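Local coordinates for TudS (PDB 6Z96), which probably removes sulfur from thiouracil without net redox change, using a [4Fe-4S] cluster that can hold the released sulfide on one iron, at residues 14-19 and 41-46; 128-131 and 135-138; 74-79 and 101-106. One frame throughout, in Å; residues are numbered along the deposited sequence. Where two conformers were deposited one is given.

Contact 1: 14-19 and 41-46; sequences QPVRYD and AFCPEV. With SF4 (iron/sulfur cluster), chain C; H2S (hydrosulfuric acid), chain D; EDO (1,2-ethanediol), chain E.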
ATOM      1  N   GLN A  14      -6.738  -3.692  10.005  1.00 19.87           N
ATOM      2  CA  GLN A  14      -7.733  -2.624  10.053  1.00 18.96           C
ATOM      3  C   GLN A  14      -8.799  -2.851   8.996  1.00 19.07           C
ATOM      4  O   GLN A  14      -8.491  -3.220   7.871  1.00 19.29           O
ATOM      5  CB  GLN A  14      -7.072  -1.276   9.915  1.00 19.66           C
ATOM      6  CG  GLN A  14      -6.021  -1.047  10.998  1.00 20.95           C
ATOM      7  CD  GLN A  14      -5.611   0.387  11.071  1.00 25.75           C
ATOM      8  OE1 GLN A  14      -6.338   1.282  10.623  1.00 27.43           O
ATOM      9  NE2 GLN A  14      -4.473   0.657  11.687  1.00 26.96           N
ATOM     10  N   PRO A  15     -10.078  -2.608   9.334  1.00 18.60           N
ATOM     11  CA  PRO A  15     -11.160  -2.915   8.388  1.00 17.95           C
ATOM     12  C   PRO A  15     -11.439  -1.761   7.448  1.00 18.84           C
ATOM     13  O   PRO A  15     -12.568  -1.275   7.326  1.00 19.54           O
ATOM     14  CB  PRO A  15     -12.361  -3.197   9.311  1.00 18.42           C
ATOM     15  CG  PRO A  15     -12.117  -2.207  10.436  1.00 19.44           C
ATOM     16  CD  PRO A  15     -10.607  -2.219  10.663  1.00 18.87           C
ATOM     17  N   VAL A  16     -10.405  -1.394   6.706  1.00 17.99           N
ATOM     18  CA  VAL A  16     -10.468  -0.289   5.754  1.00 17.73           C
ATOM     19  C   VAL A  16     -10.565  -0.749   4.295  1.00 16.42           C
ATOM     20  O   VAL A  16     -10.576   0.123   3.426  1.00 16.22           O
ATOM     21  CB  VAL A  16      -9.249   0.635   5.945  1.00 19.42           C
ATOM     22  CG1 VAL A  16      -9.315   1.392   7.269  1.00 20.52           C
ATOM     23  CG2 VAL A  16      -7.944  -0.161   5.814  1.00 19.89           C
ATOM     24  N   ARG A  17     -10.630  -2.070   3.993  1.00 16.16           N
ATOM     25  CA  ARG A  17     -10.723  -2.541   2.614  1.00 15.96           C
ATOM     26  C   ARG A  17     -12.005  -2.044   1.977  1.00 16.40           C
ATOM     27  O   ARG A  17     -12.950  -1.665   2.699  1.00 16.75           O
ATOM     28  CB  ARG A  17     -10.659  -4.087   2.557  1.00 18.42           C
ATOM     29  CG  ARG A  17      -9.241  -4.627   2.784  1.00 20.38           C
ATOM     30  CD  ARG A  17      -8.367  -4.562   1.526  1.00 21.54           C
ATOM     31  NE  ARG A  17      -8.792  -5.556   0.530  1.00 22.33           N
ATOM     32  CZ  ARG A  17      -8.187  -5.768  -0.632  1.00 25.15           C
ATOM     33  NH1 ARG A  17      -7.101  -5.068  -0.962  1.00 24.59           N
ATOM     34  NH2 ARG A  17      -8.634  -6.707  -1.461  1.00 24.15           N
ATOM     35  N   TYR A  18     -12.079  -2.099   0.637  1.00 16.52           N
ATOM     36  CA  TYR A  18     -13.263  -1.626  -0.075  1.00 17.68           C
ATOM     37  C   TYR A  18     -14.539  -2.347   0.384  1.00 17.79           C
ATOM     38  O   TYR A  18     -15.610  -1.758   0.326  1.00 17.72           O
ATOM     39  CB  TYR A  18     -13.080  -1.764  -1.601  1.00 18.71           C
ATOM     40  CG  TYR A  18     -13.188  -3.185  -2.100  1.00 21.24           C
ATOM     41  CD1 TYR A  18     -12.156  -4.092  -1.901  1.00 23.56           C
ATOM     42  CD2 TYR A  18     -14.356  -3.646  -2.681  1.00 22.94           C
ATOM     43  CE1 TYR A  18     -12.274  -5.420  -2.308  1.00 25.48           C
ATOM     44  CE2 TYR A  18     -14.490  -4.976  -3.080  1.00 24.39           C
ATOM     45  CZ  TYR A  18     -13.431  -5.848  -2.925  1.00 26.73           C
ATOM     46  OH  TYR A  18     -13.533  -7.153  -3.355  1.00 29.73           O
ATOM     47  N   ASP A  19     -14.417  -3.618   0.790  1.00 17.47           N
ATOM     48  CA  ASP A  19     -15.589  -4.373   1.245  1.00 19.15           C
ATOM     49  C   ASP A  19     -15.766  -4.345   2.785  1.00 21.32           C
ATOM     50  O   ASP A  19     -16.567  -5.111   3.342  1.00 21.91           O
ATOM     51  CB  ASP A  19     -15.525  -5.802   0.709  1.00 22.06           C
ATOM     52  CG  ASP A  19     -14.306  -6.598   1.099  1.00 27.84           C
ATOM     53  OD1 ASP A  19     -13.454  -6.063   1.853  1.00 26.15           O
ATOM     54  OD2 ASP A  19     -14.211  -7.772   0.672  1.00 31.63           O
ATOM     55  N   ALA A  41       0.788   2.539  10.142  1.00 20.05           N
ATOM     56  CA  ALA A  41      -0.353   2.142   9.323  1.00 18.64           C
ATOM     57  C   ALA A  41      -0.783   3.270   8.429  1.00 18.04           C
ATOM     58  O   ALA A  41      -0.892   4.397   8.886  1.00 19.65           O
ATOM     59  CB  ALA A  41      -1.512   1.789  10.246  1.00 18.73           C
ATOM     60  N   PHE A  42      -1.121   2.937   7.174  1.00 16.29           N
ATOM     61  CA  PHE A  42      -1.590   3.977   6.263  1.00 16.24           C
ATOM     62  C   PHE A  42      -2.476   3.344   5.234  1.00 15.55           C
ATOM     63  O   PHE A  42      -2.127   2.303   4.690  1.00 16.37           O
ATOM     64  CB  PHE A  42      -0.388   4.672   5.572  1.00 16.60           C
ATOM     65  CG  PHE A  42      -0.816   5.868   4.750  1.00 17.89           C
ATOM     66  CD1 PHE A  42      -0.983   5.765   3.378  1.00 19.21           C
ATOM     67  CD2 PHE A  42      -1.101   7.074   5.357  1.00 20.29           C
ATOM     68  CE1 PHE A  42      -1.436   6.843   2.628  1.00 19.73           C
ATOM     69  CE2 PHE A  42      -1.531   8.170   4.593  1.00 20.65           C
ATOM     70  CZ  PHE A  42      -1.692   8.035   3.234  1.00 19.75           C
ATOM     71  N   CYS A  43      -3.619   3.997   4.931  1.00 15.11           N
ATOM     72  CA  CYS A  43      -4.479   3.508   3.846  1.00 15.13           C
ATOM     73  C   CYS A  43      -4.631   4.655   2.854  1.00 15.37           C
ATOM     74  O   CYS A  43      -5.335   5.614   3.142  1.00 15.74           O
ATOM     75  CB  CYS A  43      -5.860   3.075   4.346  1.00 16.01           C
ATOM     76  SG  CYS A  43      -6.994   2.684   2.993  1.00 16.34           S
ATOM     77  N   PRO A  44      -4.036   4.551   1.668  1.00 14.62           N
ATOM     78  CA  PRO A  44      -4.144   5.651   0.698  1.00 15.11           C
ATOM     79  C   PRO A  44      -5.573   5.993   0.295  1.00 14.83           C
ATOM     80  O   PRO A  44      -5.867   7.169   0.098  1.00 15.78           O
ATOM     81  CB  PRO A  44      -3.357   5.124  -0.519  1.00 16.88           C
ATOM     82  CG  PRO A  44      -2.371   4.103   0.072  1.00 16.98           C
ATOM     83  CD  PRO A  44      -3.113   3.479   1.227  1.00 15.71           C
ATOM     84  N   GLU A  45      -6.453   4.979   0.159  1.00 14.58           N
ATOM     85  CA  GLU A  45      -7.808   5.287  -0.300  1.00 14.67           C
ATOM     86  C   GLU A  45      -8.606   6.044   0.739  1.00 15.21           C
ATOM     87  O   GLU A  45      -9.307   7.005   0.393  1.00 16.07           O
ATOM     88  CB  GLU A  45      -8.518   4.054  -0.811  1.00 15.12           C
ATOM     89  CG  GLU A  45      -7.870   3.650  -2.116  1.00 15.91           C
ATOM     90  CD  GLU A  45      -8.197   2.250  -2.605  1.00 17.56           C
ATOM     91  OE1 GLU A  45      -9.305   1.764  -2.275  1.00 18.85           O
ATOM     92  OE2 GLU A  45      -7.378   1.649  -3.342  1.00 17.29           O
ATOM     93  N   VAL A  46      -8.489   5.646   2.004  1.00 15.15           N
ATOM     94  CA  VAL A  46      -9.190   6.351   3.071  1.00 15.40           C
ATOM     95  C   VAL A  46      -8.542   7.733   3.269  1.00 15.15           C
ATOM     96  O   VAL A  46      -9.250   8.741   3.397  1.00 15.68           O
ATOM     97  CB  VAL A  46      -9.191   5.525   4.361  1.00 17.08           C
ATOM     98  CG1 VAL A  46      -9.675   6.347   5.543  1.00 19.24           C
ATOM     99  CG2 VAL A  46     -10.057   4.272   4.189  1.00 18.34           C
TER
HETATM  100 FE1  SF4 C 301      -6.854  -0.933  -0.056  0.80 16.75          FE
HETATM  101 FE2  SF4 C 301      -5.388  -1.862   2.016  0.90 14.54          FE
HETATM  102 FE3  SF4 C 301      -6.135   0.789   1.968  0.90 14.23          FE
HETATM  103 FE4  SF4 C 301      -4.205  -0.159   0.257  0.90 14.76          FE
HETATM  104  S1  SF4 C 301      -4.111  -0.001   2.567  0.90 14.45           S
HETATM  105  S2  SF4 C 301      -5.913   1.242  -0.292  0.90 15.60           S
HETATM  106  S3  SF4 C 301      -5.023  -2.273  -0.212  0.90 15.91           S
HETATM  107  S4  SF4 C 301      -7.508  -1.065   2.161  0.90 15.29           S
HETATM  108  S   H2S D 302      -8.953  -1.642  -0.873  0.80 20.23           S
HETATM  109  C1  EDO E 303     -11.700   0.940  -4.201  1.00 25.28           C
HETATM  110  O1  EDO E 303     -10.390   0.516  -4.546  1.00 25.78           O
HETATM  111  C2  EDO E 303     -11.933   2.364  -4.536  1.00 25.25           C
HETATM  112  O2  EDO E 303     -13.310   2.735  -4.477  1.00 25.51           O
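Val16 leans its CG2 methyl over Cys43, 4.1 Å from Cys43 SG, while Val16 CB rests against the CG2 methyl of Val46 at 4.1 Å. The branched valine suits this place because the same CG2 also lies 3.8 Å from S4 of the iron-sulfur cluster, giving the cage an apolar flank. Farther along, Gln14 stretches its extended chain across until NE2 stands 3.5 Å from Ala41 CB, a contact of bulk alone. Cys43 SG is the ligand of FE3, at 2.3 Å. The thiolate swings to the cluster anti to its own backbone N (chi1 172°), where it also receives the N-H of Val46 in a nearly straight bond (166°); the metal ligand is thus the N-cap of helix 44-47, and the amide probably eases the sulfur's negative charge. On the next corner, FE1 carries the sulfur of a bound hydrogen sulfide at 2.4 Å rather than a protein atom. Around this ligand gather Arg17, Tyr18 and Glu45. Arg17 folds back at chi2 and chi3, bringing NH1 edge-on to cluster S3 at 3.6 Å, and Tyr18 turns a ring edge to the sulfide. Glu45 lays its carboxylate near S2, and OE1 takes a 2.8 Å hydrogen bond from O1 of an ethanediol, probably from the crystallisation liquor. Arg54, itself part of the pocket, pairs with Glu45 OE1 and bonds to Val16 O, probably holding both sides in place. A [4Fe-4S] site with one iron left to an exogenous sulfur is consistent with a [4Fe-5S] intermediate of desulfuration.

Contact 2: 128-131 and 135-138; sequences LLRR and QVFS
Leu129 and Arg130, in the last turn of helix 124-131, both bear on Val136 of strand 135-137. This is the closing half of a beta-alpha-beta crossover: the chain leaves strand 94-96, passes through a long excursion and this helix, and returns as the parallel neighbour at the edge of the four-stranded sheet. Leu129 faces the sheet. Its CB lies 4.0 Å from Val136 CG2, and the rest of the side chain continues to Ala95 and Leu84, so a flexible aliphatic residue fills the layer between helix and strands. Arg130 does double duty. With CG set beside its backbone N (chi1 -76°) and the chain extended as far as NE, it crosses Val136 at about a right angle: Arg130 CG meets the CG2 methyl at 3.9 Å and NE comes within 3.8 Å of CB. The methylenes therefore behave as a hydrocarbon while the guanidinium reaches the strand backbone beyond. There NH2 donates to Val136 O at 3.0 Å, somewhat bent at 150°, and the donor stands 34° out of the carbonyl plane. The other terminal nitrogen, NH1, is held by a salt bridge to Glu122 and a hydrogen bond to Ser106 O, probably leaving the flat group little freedom to turn. Valine suits the strand side, since its two methyls can serve different neighbours: CG2 looks to the helix, CG1 to the loop at Ser106. A water completes the grip on the strand, accepting from Arg130 NE at 2.9 Å and from Val136 N at 2.9 Å.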
ATOM      1  N   LEU A 128       4.228   5.911  -7.076  1.00 16.13           N
ATOM      2  CA  LEU A 128       4.748   7.196  -6.626  1.00 16.43           C
ATOM      3  C   LEU A 128       5.879   6.996  -5.641  1.00 17.25           C
ATOM      4  O   LEU A 128       6.923   7.653  -5.747  1.00 18.16           O
ATOM      5  CB  LEU A 128       3.627   8.065  -6.030  1.00 16.44           C
ATOM      6  CG  LEU A 128       4.086   9.449  -5.593  1.00 18.18           C
ATOM      7  CD1 LEU A 128       4.512  10.269  -6.802  1.00 19.28           C
ATOM      8  CD2 LEU A 128       2.976  10.184  -4.880  1.00 19.13           C
ATOM      9  N   LEU A 129       5.725   6.051  -4.696  1.00 16.04           N
ATOM     10  CA  LEU A 129       6.795   5.810  -3.718  1.00 16.58           C
ATOM     11  C   LEU A 129       8.063   5.321  -4.410  1.00 17.87           C
ATOM     12  O   LEU A 129       9.149   5.826  -4.094  1.00 18.59           O
ATOM     13  CB  LEU A 129       6.357   4.784  -2.659  1.00 16.78           C
ATOM     14  CG  LEU A 129       5.140   5.205  -1.817  1.00 18.85           C
ATOM     15  CD1 LEU A 129       4.831   4.149  -0.768  1.00 19.65           C
ATOM     16  CD2 LEU A 129       5.395   6.542  -1.105  1.00 20.23           C
ATOM     17  N   ARG A 130       7.928   4.397  -5.375  1.00 18.02           N
ATOM     18  CA  ARG A 130       9.117   3.885  -6.096  1.00 19.17           C
ATOM     19  C   ARG A 130       9.814   5.001  -6.882  1.00 20.90           C
ATOM     20  O   ARG A 130      11.041   5.038  -6.929  1.00 22.03           O
ATOM     21  CB  ARG A 130       8.734   2.722  -7.019  1.00 19.29           C
ATOM     22  CG  ARG A 130       8.507   1.449  -6.211  1.00 19.55           C
ATOM     23  CD  ARG A 130       8.138   0.273  -7.098  1.00 20.25           C
ATOM     24  NE  ARG A 130       8.222  -0.982  -6.351  1.00 20.81           N
ATOM     25  CZ  ARG A 130       7.605  -2.105  -6.703  1.00 21.65           C
ATOM     26  NH1 ARG A 130       6.825  -2.133  -7.782  1.00 21.10           N
ATOM     27  NH2 ARG A 130       7.729  -3.199  -5.959  1.00 21.51           N
ATOM     28  N   ARG A 131       9.037   5.911  -7.479  0.70 20.11           N
ATOM     29  CA  ARG A 131       9.544   7.073  -8.233  0.70 21.52           C
ATOM     30  C   ARG A 131      10.360   8.022  -7.340  0.70 22.06           C
ATOM     31  O   ARG A 131      11.214   8.775  -7.840  0.70 22.93           O
ATOM     32  CB  ARG A 131       8.325   7.785  -8.816  0.70 23.79           C
ATOM     33  CG  ARG A 131       8.520   9.042  -9.553  0.70 28.41           C
ATOM     34  CD  ARG A 131       7.229   9.359 -10.323  0.70 32.18           C
ATOM     35  NE  ARG A 131       7.279  10.748 -10.766  0.70 35.44           N
ATOM     36  CZ  ARG A 131       7.836  11.148 -11.905  0.70 37.00           C
ATOM     37  NH1 ARG A 131       8.362  10.263 -12.743  0.70 36.60           N
ATOM     38  NH2 ARG A 131       7.865  12.436 -12.216  0.70 35.34           N
ATOM     39  N   GLN A 135      11.575   1.811  -1.377  1.00 20.43           N
ATOM     40  CA  GLN A 135      11.436   0.435  -1.827  1.00 20.36           C
ATOM     41  C   GLN A 135      10.102  -0.106  -1.314  1.00 19.47           C
ATOM     42  O   GLN A 135       9.810   0.011  -0.125  1.00 20.44           O
ATOM     43  CB  GLN A 135      12.571  -0.427  -1.278  1.00 22.42           C
ATOM     44  CG  GLN A 135      13.927  -0.002  -1.830  1.00 26.66           C
ATOM     45  CD  GLN A 135      14.992  -0.908  -1.270  1.00 34.00           C
ATOM     46  OE1 GLN A 135      15.884  -0.485  -0.521  1.00 38.37           O
ATOM     47  NE2 GLN A 135      14.892  -2.181  -1.599  1.00 33.51           N
ATOM     48  N   VAL A 136       9.327  -0.706  -2.204  1.00 18.01           N
ATOM     49  CA  VAL A 136       8.027  -1.271  -1.861  1.00 17.78           C
ATOM     50  C   VAL A 136       8.077  -2.779  -1.986  1.00 19.01           C
ATOM     51  O   VAL A 136       8.454  -3.317  -3.036  1.00 20.57           O
ATOM     52  CB  VAL A 136       6.925  -0.686  -2.782  1.00 18.11           C
ATOM     53  CG1 VAL A 136       5.549  -1.284  -2.427  1.00 19.42           C
ATOM     54  CG2 VAL A 136       6.897   0.842  -2.674  1.00 18.56           C
ATOM     55  N   PHE A 137       7.609  -3.460  -0.941  1.00 18.26           N
ATOM     56  CA  PHE A 137       7.508  -4.909  -0.865  1.00 18.41           C
ATOM     57  C   PHE A 137       6.063  -5.293  -0.611  1.00 18.41           C
ATOM     58  O   PHE A 137       5.338  -4.530   0.040  1.00 18.61           O
ATOM     59  CB  PHE A 137       8.329  -5.420   0.331  1.00 19.24           C
ATOM     60  CG  PHE A 137       9.818  -5.159   0.218  1.00 21.41           C
ATOM     61  CD1 PHE A 137      10.671  -6.144  -0.239  1.00 23.78           C
ATOM     62  CD2 PHE A 137      10.356  -3.930   0.574  1.00 23.48           C
ATOM     63  CE1 PHE A 137      12.041  -5.899  -0.340  1.00 25.18           C
ATOM     64  CE2 PHE A 137      11.725  -3.694   0.473  1.00 24.45           C
ATOM     65  CZ  PHE A 137      12.551  -4.690   0.050  1.00 24.50           C
ATOM     66  N   SER A 138       5.645  -6.457  -1.105  1.00 17.60           N
ATOM     67  CA  SER A 138       4.297  -6.946  -0.811  1.00 19.01           C
ATOM     68  C   SER A 138       4.306  -7.905   0.380  1.00 20.03           C
ATOM     69  O   SER A 138       5.377  -8.288   0.877  1.00 20.45           O
ATOM     70  CB  SER A 138       3.717  -7.635  -2.041  1.00 20.33           C
ATOM     71  OG  SER A 138       4.263  -8.943  -2.154  1.00 21.95           O
TER
HETATM   72  O   HOH W   1      10.607  -1.242  -4.780  1.00 24.38           O

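Contact 3: 74-79 and 101-106; sequences AEFDRG and SPSCGS. With SF4 (iron/sulfur cluster), chain C.
Phe76, on helix 73-90, packs against Pro102 and Ser103 in the loop that supplies a cysteine ligand to the iron-sulfur cluster, a loop shaped by an ST motif at Ser101. From CB, pointed at the loop, a chi1 of -88° swings the ring on toward Ser103 and Pro102. CG itself stays 4.2 Å from Ser103 OG, but the next ring atom, CD2, closes to 3.2 Å from that oxygen. CE2 touches Ser103 OG too and meets Pro102 CG at 3.6 Å, the proline carbon lying at the ring edge; CZ then runs on past the same carbon. Flat phenylalanine and rigid proline make an apolar wall, whereas Ser103 is small and polar enough to bond Glu45 OE2 through OG. A water bridges the helix backbone and the serine side chain, donating to Phe76 O and to Ser103 OG. Behind this wall, Ser101 OG lies 3.5 Å from cluster S3 and accepts two amides, from Ser103 N at 3.0 Å and from Cys104 N. Without that hydroxyl, as in an alanine here, both amides would probably lose their acceptor and the turn carrying the cluster ligand could shift. The second of those bonds is 2.9 Å from Cys104 N to Ser101 OG and almost linear at 177°, next to the Cys104 SG that binds FE4 at 2.4 Å.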
ATOM      1  N   ALA A  74      -8.720  11.311  -8.630  1.00 13.66           N
ATOM      2  CA  ALA A  74      -8.359  12.411  -7.730  1.00 14.16           C
ATOM      3  C   ALA A  74      -8.048  11.920  -6.302  1.00 14.92           C
ATOM      4  O   ALA A  74      -7.065  12.338  -5.683  1.00 16.00           O
ATOM      5  CB  ALA A  74      -9.470  13.452  -7.694  1.00 15.05           C
ATOM      6  N   GLU A  75      -8.880  11.011  -5.802  1.00 15.24           N
ATOM      7  CA  GLU A  75      -8.710  10.490  -4.451  1.00 14.24           C
ATOM      8  C   GLU A  75      -7.525   9.542  -4.377  1.00 14.46           C
ATOM      9  O   GLU A  75      -6.782   9.563  -3.405  1.00 14.53           O
ATOM     10  CB  GLU A  75     -10.001   9.771  -4.033  1.00 15.27           C
ATOM     11  CG  GLU A  75     -11.164  10.746  -3.831  1.00 18.21           C
ATOM     12  CD  GLU A  75     -11.882  11.251  -5.077  1.00 24.19           C
ATOM     13  OE1 GLU A  75     -11.695  10.663  -6.168  1.00 22.86           O
ATOM     14  OE2 GLU A  75     -12.615  12.265  -4.970  1.00 26.59           O
ATOM     15  N   PHE A  76      -7.333   8.726  -5.414  1.00 13.67           N
ATOM     16  CA  PHE A  76      -6.186   7.809  -5.439  1.00 14.13           C
ATOM     17  C   PHE A  76      -4.876   8.603  -5.464  1.00 14.69           C
ATOM     18  O   PHE A  76      -3.926   8.236  -4.779  1.00 15.26           O
ATOM     19  CB  PHE A  76      -6.250   6.891  -6.666  1.00 13.83           C
ATOM     20  CG  PHE A  76      -7.048   5.646  -6.398  1.00 14.73           C
ATOM     21  CD1 PHE A  76      -8.414   5.714  -6.195  1.00 15.61           C
ATOM     22  CD2 PHE A  76      -6.426   4.413  -6.310  1.00 15.67           C
ATOM     23  CE1 PHE A  76      -9.147   4.567  -5.915  1.00 15.74           C
ATOM     24  CE2 PHE A  76      -7.162   3.265  -6.040  1.00 16.33           C
ATOM     25  CZ  PHE A  76      -8.515   3.352  -5.847  1.00 15.74           C
ATOM     26  N   ASP A  77      -4.831   9.686  -6.259  1.00 13.89           N
ATOM     27  CA  ASP A  77      -3.600  10.491  -6.363  1.00 14.14           C
ATOM     28  C   ASP A  77      -3.345  11.253  -5.071  1.00 14.95           C
ATOM     29  O   ASP A  77      -2.200  11.360  -4.634  1.00 16.10           O
ATOM     30  CB  ASP A  77      -3.698  11.461  -7.547  1.00 15.08           C
ATOM     31  CG  ASP A  77      -3.632  10.795  -8.918  1.00 18.93           C
ATOM     32  OD1 ASP A  77      -3.281   9.592  -8.986  1.00 20.15           O
ATOM     33  OD2 ASP A  77      -3.923  11.485  -9.934  1.00 18.56           O
ATOM     34  N   ARG A  78      -4.405  11.746  -4.409  1.00 13.98           N
ATOM     35  CA  ARG A  78      -4.250  12.404  -3.115  1.00 14.46           C
ATOM     36  C   ARG A  78      -3.684  11.434  -2.092  1.00 14.63           C
ATOM     37  O   ARG A  78      -2.765  11.787  -1.353  1.00 15.58           O
ATOM     38  CB  ARG A  78      -5.608  12.964  -2.642  1.00 15.35           C
ATOM     39  CG  ARG A  78      -5.519  13.500  -1.193  1.00 17.89           C
ATOM     40  CD  ARG A  78      -6.819  14.148  -0.721  1.00 18.72           C
ATOM     41  NE  ARG A  78      -6.783  15.573  -1.038  1.00 20.71           N
ATOM     42  CZ  ARG A  78      -7.707  16.451  -0.649  1.00 22.35           C
ATOM     43  NH1 ARG A  78      -8.754  16.052   0.063  1.00 22.57           N
ATOM     44  NH2 ARG A  78      -7.583  17.733  -0.963  1.00 23.18           N
ATOM     45  N   GLY A  79      -4.242  10.226  -2.031  1.00 14.17           N
ATOM     46  CA  GLY A  79      -3.762   9.239  -1.066  1.00 14.91           C
ATOM     47  C   GLY A  79      -2.309   8.848  -1.323  1.00 14.97           C
ATOM     48  O   GLY A  79      -1.525   8.693  -0.378  1.00 16.22           O
ATOM     49  N   SER A 101      -3.729  -4.438  -5.329  1.00 16.48           N
ATOM     50  CA  SER A 101      -4.586  -3.260  -5.173  1.00 16.00           C
ATOM     51  C   SER A 101      -4.292  -2.164  -6.220  1.00 16.01           C
ATOM     52  O   SER A 101      -3.133  -1.921  -6.565  1.00 16.07           O
ATOM     53  CB  SER A 101      -4.387  -2.707  -3.757  1.00 16.19           C
ATOM     54  OG  SER A 101      -4.764  -1.344  -3.606  1.00 16.30           O
ATOM     55  N   PRO A 102      -5.324  -1.411  -6.636  1.00 15.58           N
ATOM     56  CA  PRO A 102      -5.081  -0.278  -7.541  1.00 15.52           C
ATOM     57  C   PRO A 102      -4.308   0.861  -6.865  1.00 15.26           C
ATOM     58  O   PRO A 102      -3.798   1.725  -7.580  1.00 16.34           O
ATOM     59  CB  PRO A 102      -6.499   0.171  -7.943  1.00 16.21           C
ATOM     60  CG  PRO A 102      -7.377  -0.268  -6.795  1.00 16.66           C
ATOM     61  CD  PRO A 102      -6.759  -1.570  -6.291  1.00 15.68           C
ATOM     62  N   SER A 103      -4.194   0.862  -5.514  1.00 14.27           N
ATOM     63  CA  SER A 103      -3.333   1.778  -4.777  1.00 14.42           C
ATOM     64  C   SER A 103      -2.027   1.101  -4.395  1.00 14.90           C
ATOM     65  O   SER A 103      -0.960   1.644  -4.653  1.00 15.31           O
ATOM     66  CB  SER A 103      -3.979   2.252  -3.465  1.00 15.15           C
ATOM     67  OG  SER A 103      -5.056   3.141  -3.693  1.00 17.23           O
ATOM     68  N   CYS A 104      -2.123  -0.055  -3.738  1.00 14.70           N
ATOM     69  CA  CYS A 104      -1.020  -0.694  -3.037  1.00 14.52           C
ATOM     70  C   CYS A 104      -0.325  -1.816  -3.784  1.00 14.99           C
ATOM     71  O   CYS A 104       0.741  -2.257  -3.334  1.00 15.49           O
ATOM     72  CB  CYS A 104      -1.528  -1.168  -1.674  1.00 15.56           C
ATOM     73  SG  CYS A 104      -2.052   0.205  -0.604  1.00 15.99           S
ATOM     74  N   GLY A 105      -0.876  -2.274  -4.902  1.00 14.92           N
ATOM     75  CA  GLY A 105      -0.261  -3.378  -5.650  1.00 16.21           C
ATOM     76  C   GLY A 105       1.170  -3.082  -6.057  1.00 16.69           C
ATOM     77  O   GLY A 105       1.509  -1.913  -6.279  1.00 17.05           O
ATOM     78  N   SER A 106       2.032  -4.103  -6.086  1.00 17.79           N
ATOM     79  CA  SER A 106       3.436  -3.840  -6.421  1.00 18.86           C
ATOM     80  C   SER A 106       3.987  -4.754  -7.498  1.00 21.23           C
ATOM     81  O   SER A 106       4.900  -4.348  -8.204  1.00 22.74           O
ATOM     82  CB  SER A 106       4.317  -3.847  -5.181  1.00 20.50           C
ATOM     83  OG  SER A 106       4.182  -5.065  -4.465  1.00 21.70           O
TER
HETATM   84 FE1  SF4 C 301      -6.854  -0.933  -0.056  0.80 16.75          FE
HETATM   85 FE2  SF4 C 301      -5.388  -1.862   2.016  0.90 14.54          FE
HETATM   86 FE3  SF4 C 301      -6.135   0.789   1.968  0.90 14.23          FE
HETATM   87 FE4  SF4 C 301      -4.205  -0.159   0.257  0.90 14.76          FE
HETATM   88  S1  SF4 C 301      -4.111  -0.001   2.567  0.90 14.45           S
HETATM   89  S2  SF4 C 301      -5.913   1.242  -0.292  0.90 15.60           S
HETATM   90  S3  SF4 C 301      -5.023  -2.273  -0.212  0.90 15.91           S
HETATM   91  S4  SF4 C 301      -7.508  -1.065   2.161  0.90 15.29           S
HETATM   92  O   HOH W   2      -3.406   5.370  -4.408  1.00 17.34           O

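How the contacts relate
From the N terminus, contact 1 comes first, closing the loop that follows strand 5-8 and runs through helix 28-35 back to strand 39-42. Contact 3 then spans the remainder of helix 73-90 and strand 94-96, and contact 2 closes a tight three-residue turn between helix 124-131 and strand 135-137. The three follow in series; none nests or crosses. Contacts 1 and 3 meet at the cluster, through a probable Glu45-Ser103 hydrogen bond and by Pro44 packing on Cys104. Contacts 3 and 2 join where Arg130 NH1 bonds Ser106 O. Contacts 1 and 2, whose centres are about 18 Å apart, reach the two edge strands of the parallel sheet, with contact 3 bridging them.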